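Local coordinates for protein CT_858 (Chlamydia trachomatis, PDB 3DOR) that is a secreted chlamydial protease, probably a serine-type endopeptidase, that forms a dimer in its mature form, at residues S345-Y350 with P438-E443; D358-L363 with F442-P447. All coordinates share one frame; numbering follows the deposited sequence.

Contact 1 of 2, residues S345-Y350 with P438-E443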
loop_
_atom_site.group_PDB
_atom_site.type_symbol
_atom_site.label_atom_id
_atom_site.label_comp_id
_atom_site.label_asym_id
_atom_site.label_seq_id
_atom_site.Cartn_x
_atom_site.Cartn_y
_atom_site.Cartn_z
ATOM N N SER B 345 16.625 1.777 -3.050
ATOM C CA SER B 345 16.621 1.785 -1.591
ATOM C C SER B 345 17.849 2.441 -0.979
ATOM O O SER B 345 18.985 2.035 -1.244
ATOM C CB SER B 345 16.487 0.345 -1.065
ATOM O OG SER B 345 16.561 0.302 0.355
ATOM N N VAL B 346 17.608 3.448 -0.141
ATOM C CA VAL B 346 18.667 4.183 0.528
ATOM C C VAL B 346 19.521 3.291 1.450
ATOM O O VAL B 346 20.753 3.407 1.486
ATOM C CB VAL B 346 18.078 5.348 1.374
ATOM C CG1 VAL B 346 19.204 6.152 2.000
ATOM C CG2 VAL B 346 17.222 6.260 0.498
ATOM N N LEU B 347 18.873 2.411 2.204
ATOM C CA LEU B 347 19.607 1.543 3.121
ATOM C C LEU B 347 20.523 0.585 2.359
ATOM O O LEU B 347 21.639 0.300 2.802
ATOM C CB LEU B 347 18.635 0.766 4.018
ATOM C CG LEU B 347 17.833 1.596 5.042
ATOM C CD1 LEU B 347 16.721 0.734 5.628
ATOM C CD2 LEU B 347 18.754 2.125 6.146
ATOM N N TYR B 348 20.055 0.099 1.214
ATOM C CA TYR B 348 20.848 -0.808 0.387
ATOM C C TYR B 348 22.031 -0.041 -0.208
ATOM O O TYR B 348 23.153 -0.546 -0.271
ATOM C CB TYR B 348 19.985 -1.388 -0.725
ATOM C CG TYR B 348 20.750 -2.237 -1.722
ATOM C CD1 TYR B 348 21.314 -3.460 -1.342
ATOM C CD2 TYR B 348 20.872 -1.835 -3.053
ATOM C CE1 TYR B 348 21.976 -4.268 -2.271
ATOM C CE2 TYR B 348 21.529 -2.631 -3.992
ATOM C CZ TYR B 348 22.075 -3.849 -3.596
ATOM O OH TYR B 348 22.681 -4.659 -4.527
ATOM N N LEU B 349 21.760 1.184 -0.653
ATOM C CA LEU B 349 22.786 2.061 -1.202
ATOM C C LEU B 349 23.854 2.231 -0.121
ATOM O O LEU B 349 25.051 2.157 -0.401
ATOM C CB LEU B 349 22.167 3.424 -1.560
ATOM C CG LEU B 349 23.011 4.667 -1.926
ATOM C CD1 LEU B 349 23.616 5.224 -0.692
ATOM C CD2 LEU B 349 24.100 4.336 -2.939
ATOM N N TYR B 350 23.412 2.439 1.120
ATOM C CA TYR B 350 24.332 2.622 2.244
ATOM C C TYR B 350 25.160 1.371 2.520
ATOM O O TYR B 350 26.324 1.466 2.887
ATOM C CB TYR B 350 23.562 3.018 3.518
ATOM C CG TYR B 350 23.053 4.449 3.533
ATOM C CD1 TYR B 350 23.226 5.291 2.430
ATOM C CD2 TYR B 350 22.399 4.964 4.654
ATOM C CE1 TYR B 350 22.759 6.610 2.440
ATOM C CE2 TYR B 350 21.932 6.274 4.677
ATOM C CZ TYR B 350 22.113 7.091 3.567
ATOM O OH TYR B 350 21.638 8.379 3.590
ATOM N N PRO B 438 19.569 13.993 8.459
ATOM C CA PRO B 438 19.964 12.832 7.655
ATOM C C PRO B 438 18.919 11.726 7.676
ATOM O O PRO B 438 18.274 11.487 8.694
ATOM C CB PRO B 438 21.295 12.409 8.276
ATOM C CG PRO B 438 21.159 12.813 9.697
ATOM C CD PRO B 438 20.433 14.146 9.643
ATOM N N LEU B 439 18.743 11.061 6.542
ATOM C CA LEU B 439 17.770 9.983 6.465
ATOM C C LEU B 439 18.169 8.937 7.496
ATOM O O LEU B 439 19.358 8.673 7.685
ATOM C CB LEU B 439 17.750 9.387 5.057
ATOM C CG LEU B 439 17.387 10.391 3.959
ATOM C CD1 LEU B 439 17.418 9.723 2.576
ATOM C CD2 LEU B 439 16.006 10.945 4.245
ATOM N N PHE B 440 17.173 8.368 8.173
ATOM C CA PHE B 440 17.395 7.363 9.211
ATOM C C PHE B 440 18.354 7.875 10.278
ATOM O O PHE B 440 18.798 7.116 11.139
ATOM C CB PHE B 440 17.951 6.064 8.615
ATOM C CG PHE B 440 17.035 5.412 7.610
ATOM C CD1 PHE B 440 17.264 5.552 6.247
ATOM C CD2 PHE B 440 15.939 4.673 8.031
ATOM C CE1 PHE B 440 16.416 4.968 5.317
ATOM C CE2 PHE B 440 15.078 4.082 7.109
ATOM C CZ PHE B 440 15.319 4.231 5.748
ATOM N N GLY B 441 18.672 9.165 10.216
ATOM C CA GLY B 441 19.585 9.743 11.185
ATOM C C GLY B 441 21.059 9.453 10.939
ATOM O O GLY B 441 21.900 9.945 11.679
ATOM N N PHE B 442 21.380 8.665 9.911
ATOM C CA PHE B 442 22.777 8.331 9.600
ATOM C C PHE B 442 23.576 9.550 9.132
ATOM O O PHE B 442 23.436 10.012 7.992
ATOM C CB PHE B 442 22.855 7.251 8.511
ATOM C CG PHE B 442 22.301 5.911 8.925
ATOM C CD1 PHE B 442 21.446 5.796 10.016
ATOM C CD2 PHE B 442 22.593 4.767 8.180
ATOM C CE1 PHE B 442 20.883 4.565 10.363
ATOM C CE2 PHE B 442 22.035 3.531 8.516
ATOM C CZ PHE B 442 21.177 3.427 9.611
ATOM N N GLU B 443 24.423 10.063 10.013
ATOM C CA GLU B 443 25.248 11.215 9.693
ATOM C C GLU B 443 26.335 10.806 8.720
ATOM O O GLU B 443 26.776 11.591 7.875
ATOM C CB GLU B 443 25.890 11.755 10.960
ATOM C CG GLU B 443 24.870 12.222 11.964
ATOM C CD GLU B 443 25.110 13.647 12.389
ATOM O OE1 GLU B 443 26.143 13.892 13.051
ATOM O OE2 GLU B 443 24.272 14.518 12.055
HETATM O O HOH W 1 21.719 9.439 6.123
#
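L347 is the side chain to follow here. Its CB leaves the first turn of helix 346-354 at an angle to the loop 438-443, and CG lies anti to the carbonyl carbon (chi1 -68°). This torsion turns the branch point onto the ring of F440. CG itself lies 3.7 Å from CE1 of F440. CD1 reaches the CZ and CE2 rim of that ring. CD2 sits over the middle of the same face, 3.8 Å from the ring centroid and 13° off the ring normal, a CH-pi contact. CD2 also approaches CE2 of F442, so the leucine is shared by two phenylalanines. V346 meets the edge of the F440 ring with its CB. Its methyls CG1 and CG2 both touch the CD1 branch of L439, each 4.0 Å away. One turn further on, the rings of Y350 and F442 meet obliquely, their planes at 32°, with CD2 of Y350 3.5 Å from CD2 of F442. V346 CG1 covers the rim of one face of the Y350 ring. The tyrosine hydroxyl donates to a water 2.7 Å from OH, and this water donates in turn to L439 O and F442 O. No direct hydrogen bond joins the segments. A helix start thus packs through apolar and aromatic side chains on an irregular loop of the S41 peptidase region, whose tight turn is closed by F442 N to L439 O. The loop lies between helix 346-354 and helix 409-428, where F440 also packs on L415 and F442 on V411. L439 and P438 touch strand 361-368.

Contact 2 of 2, residues D358-L363 with F442-P447. With SO4 (sulfate ion), chain Q.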
loop_
_atom_site.group_PDB
_atom_site.type_symbol
_atom_site.label_atom_id
_atom_site.label_comp_id
_atom_site.label_asym_id
_atom_site.label_seq_id
_atom_site.Cartn_x
_atom_site.Cartn_y
_atom_site.Cartn_z
ATOM N N ASP B 358 37.305 2.305 3.998
ATOM C CA ASP B 358 37.893 1.862 5.259
ATOM C C ASP B 358 37.815 3.009 6.270
ATOM O O ASP B 358 38.304 2.902 7.397
ATOM C CB ASP B 358 39.349 1.411 5.059
ATOM C CG ASP B 358 40.256 2.522 4.540
ATOM O OD1 ASP B 358 39.746 3.582 4.123
ATOM O OD2 ASP B 358 41.489 2.325 4.534
ATOM N N ARG B 359 37.188 4.104 5.848
ATOM C CA ARG B 359 37.002 5.292 6.680
ATOM C C ARG B 359 35.555 5.762 6.541
ATOM O O ARG B 359 34.910 5.530 5.520
ATOM C CB ARG B 359 37.963 6.417 6.247
ATOM C CG ARG B 359 37.800 6.887 4.789
ATOM C CD ARG B 359 38.934 7.834 4.374
ATOM N NE ARG B 359 38.888 8.196 2.958
ATOM C CZ ARG B 359 38.158 9.186 2.456
ATOM N NH1 ARG B 359 37.405 9.929 3.254
ATOM N NH2 ARG B 359 38.183 9.435 1.155
ATOM N N PRO B 360 35.019 6.424 7.573
ATOM C CA PRO B 360 33.633 6.892 7.478
ATOM C C PRO B 360 33.434 7.906 6.351
ATOM O O PRO B 360 34.347 8.660 6.008
ATOM C CB PRO B 360 33.374 7.485 8.861
ATOM C CG PRO B 360 34.736 7.971 9.277
ATOM C CD PRO B 360 35.634 6.834 8.849
ATOM N N LEU B 361 32.237 7.907 5.776
ATOM C CA LEU B 361 31.904 8.824 4.692
ATOM C C LEU B 361 30.738 9.730 5.094
ATOM O O LEU B 361 29.660 9.248 5.422
ATOM C CB LEU B 361 31.525 8.032 3.433
ATOM C CG LEU B 361 32.564 7.047 2.880
ATOM C CD1 LEU B 361 31.971 6.268 1.714
ATOM C CD2 LEU B 361 33.806 7.804 2.451
ATOM N N GLU B 362 30.964 11.040 5.073
ATOM C CA GLU B 362 29.921 12.002 5.418
ATOM C C GLU B 362 28.772 11.863 4.430
ATOM O O GLU B 362 28.999 11.688 3.241
ATOM C CB GLU B 362 30.469 13.430 5.352
ATOM C CG GLU B 362 30.907 13.998 6.687
ATOM C CD GLU B 362 29.743 14.188 7.641
ATOM O OE1 GLU B 362 28.765 14.858 7.248
ATOM O OE2 GLU B 362 29.806 13.669 8.777
ATOM N N LEU B 363 27.541 11.942 4.924
ATOM C CA LEU B 363 26.375 11.820 4.064
ATOM C C LEU B 363 25.621 13.129 3.941
ATOM O O LEU B 363 25.562 13.910 4.887
ATOM C CB LEU B 363 25.410 10.767 4.619
ATOM C CG LEU B 363 25.834 9.295 4.536
ATOM C CD1 LEU B 363 25.023 8.442 5.511
ATOM C CD2 LEU B 363 25.634 8.819 3.102
ATOM N N PHE B 442 21.380 8.665 9.911
ATOM C CA PHE B 442 22.777 8.331 9.600
ATOM C C PHE B 442 23.576 9.550 9.132
ATOM O O PHE B 442 23.436 10.012 7.992
ATOM C CB PHE B 442 22.855 7.251 8.511
ATOM C CG PHE B 442 22.301 5.911 8.925
ATOM C CD1 PHE B 442 21.446 5.796 10.016
ATOM C CD2 PHE B 442 22.593 4.767 8.180
ATOM C CE1 PHE B 442 20.883 4.565 10.363
ATOM C CE2 PHE B 442 22.035 3.531 8.516
ATOM C CZ PHE B 442 21.177 3.427 9.611
ATOM N N GLU B 443 24.423 10.063 10.013
ATOM C CA GLU B 443 25.248 11.215 9.693
ATOM C C GLU B 443 26.335 10.806 8.720
ATOM O O GLU B 443 26.776 11.591 7.875
ATOM C CB GLU B 443 25.890 11.755 10.960
ATOM C CG GLU B 443 24.870 12.222 11.964
ATOM C CD GLU B 443 25.110 13.647 12.389
ATOM O OE1 GLU B 443 26.143 13.892 13.051
ATOM O OE2 GLU B 443 24.272 14.518 12.055
ATOM N N LYS B 444 26.772 9.563 8.842
ATOM C CA LYS B 444 27.819 9.090 7.965
ATOM C C LYS B 444 27.770 7.594 7.805
ATOM O O LYS B 444 27.166 6.883 8.608
ATOM C CB LYS B 444 29.192 9.507 8.507
ATOM C CG LYS B 444 29.470 9.035 9.923
ATOM C CD LYS B 444 30.784 9.595 10.464
ATOM C CE LYS B 444 30.741 11.104 10.606
ATOM N NZ LYS B 444 31.939 11.641 11.324
ATOM N N ILE B 445 28.384 7.135 6.727
ATOM C CA ILE B 445 28.475 5.723 6.455
ATOM C C ILE B 445 29.694 5.233 7.200
ATOM O O ILE B 445 30.765 5.835 7.127
ATOM C CB ILE B 445 28.637 5.455 4.951
ATOM C CG1 ILE B 445 27.248 5.336 4.320
ATOM C CG2 ILE B 445 29.452 4.194 4.731
ATOM C CD1 ILE B 445 27.153 5.928 2.973
ATOM N N HIS B 446 29.518 4.154 7.944
ATOM C CA HIS B 446 30.610 3.562 8.691
ATOM C C HIS B 446 31.038 2.337 7.920
ATOM O O HIS B 446 30.204 1.613 7.392
ATOM C CB HIS B 446 30.127 3.217 10.097
ATOM C CG HIS B 446 29.704 4.422 10.871
ATOM N ND1 HIS B 446 30.604 5.231 11.535
ATOM C CD2 HIS B 446 28.496 5.022 10.997
ATOM C CE1 HIS B 446 29.965 6.275 12.032
ATOM N NE2 HIS B 446 28.686 6.173 11.718
ATOM N N PRO B 447 32.352 2.098 7.826
ATOM C CA PRO B 447 32.861 0.938 7.089
ATOM C C PRO B 447 32.338 -0.405 7.564
ATOM O O PRO B 447 32.226 -0.651 8.765
ATOM C CB PRO B 447 34.380 1.072 7.220
ATOM C CG PRO B 447 34.573 1.949 8.421
ATOM C CD PRO B 447 33.449 2.925 8.359
HETATM S S SO4 Q . 41.039 7.167 0.223
HETATM O O1 SO4 Q . 41.591 6.054 -0.647
HETATM O O2 SO4 Q . 40.397 6.545 1.442
HETATM O O3 SO4 Q . 42.143 8.100 0.691
HETATM O O4 SO4 Q . 40.059 7.946 -0.630
HETATM O O HOH W 2 25.225 13.953 7.568
#
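The side chains of L361 and I445 share one face of a short antiparallel strand pair, touching CB to CB. On the other face E362 and K444 cross obliquely. L363 crosses I445 at about a right angle. Its CD2 presses on CD1 of I445 at 3.3 Å, tighter than usual for two carbons, while its CD1 turns toward F442 CB and F442 O. K444 CG takes the crowded place between backbone N and carbonyl carbon (chi1 57°), and the chain bends at chi3. CD rests on P360 CB, and CE comes 3.3 Å from OE2 of E362. The salt bridge from K444 NZ to E362 OE2 is long, at 3.9 Å. The backbone pairing sets these faces, with L361 opposite I445 as the hydrogen-bonded pair and E362 opposite K444 as the non-hydrogen-bonded pair. L361 N gives its hydrogen to I445 O at 2.9 Å, and I445 N returns one to L361 O at 2.8 Å. Both bonds lie in the plane of the accepting carbonyl. L363 N to E443 O, 3.1 Å, continues the ladder, and a water donates to both L363 O and E443 O. At the far end the P447 ring packs on the backbone of D358 and R359. R359 runs extended from CG to NE and grips a sulfate ion, likely a crystallisation component, with nearly straight bonds from NE to O2 (2.7 Å) and from NH2 to O4. The pair belongs to an antiparallel sheet in which strand 361-368 also pairs with strand 507-518. Helix 346-354 meets I445 and L363, helix 468-478 packs on L361 and L363, and helix 409-428 touches K444 and H446.

How the contacts relate
Both contacts bring the run 438-447 onto successive elements of the S41 peptidase region: helix 346-354 in contact 1, strand 361-368 in contact 2. They share F442 and E443, and their centres lie about 10 Å apart. Contact 1 is the more buried, and its direct contacts are apolar and aromatic, with polar linkage supplied by a water. Contact 2 lies further from the chain centre and is partly exposed. It relies on backbone hydrogen bonds, with charged groups on its more open parts. The two join where the Y350 ring packs on L363 and I445: Y350 CE1 is 3.7 Å from L363 CD2.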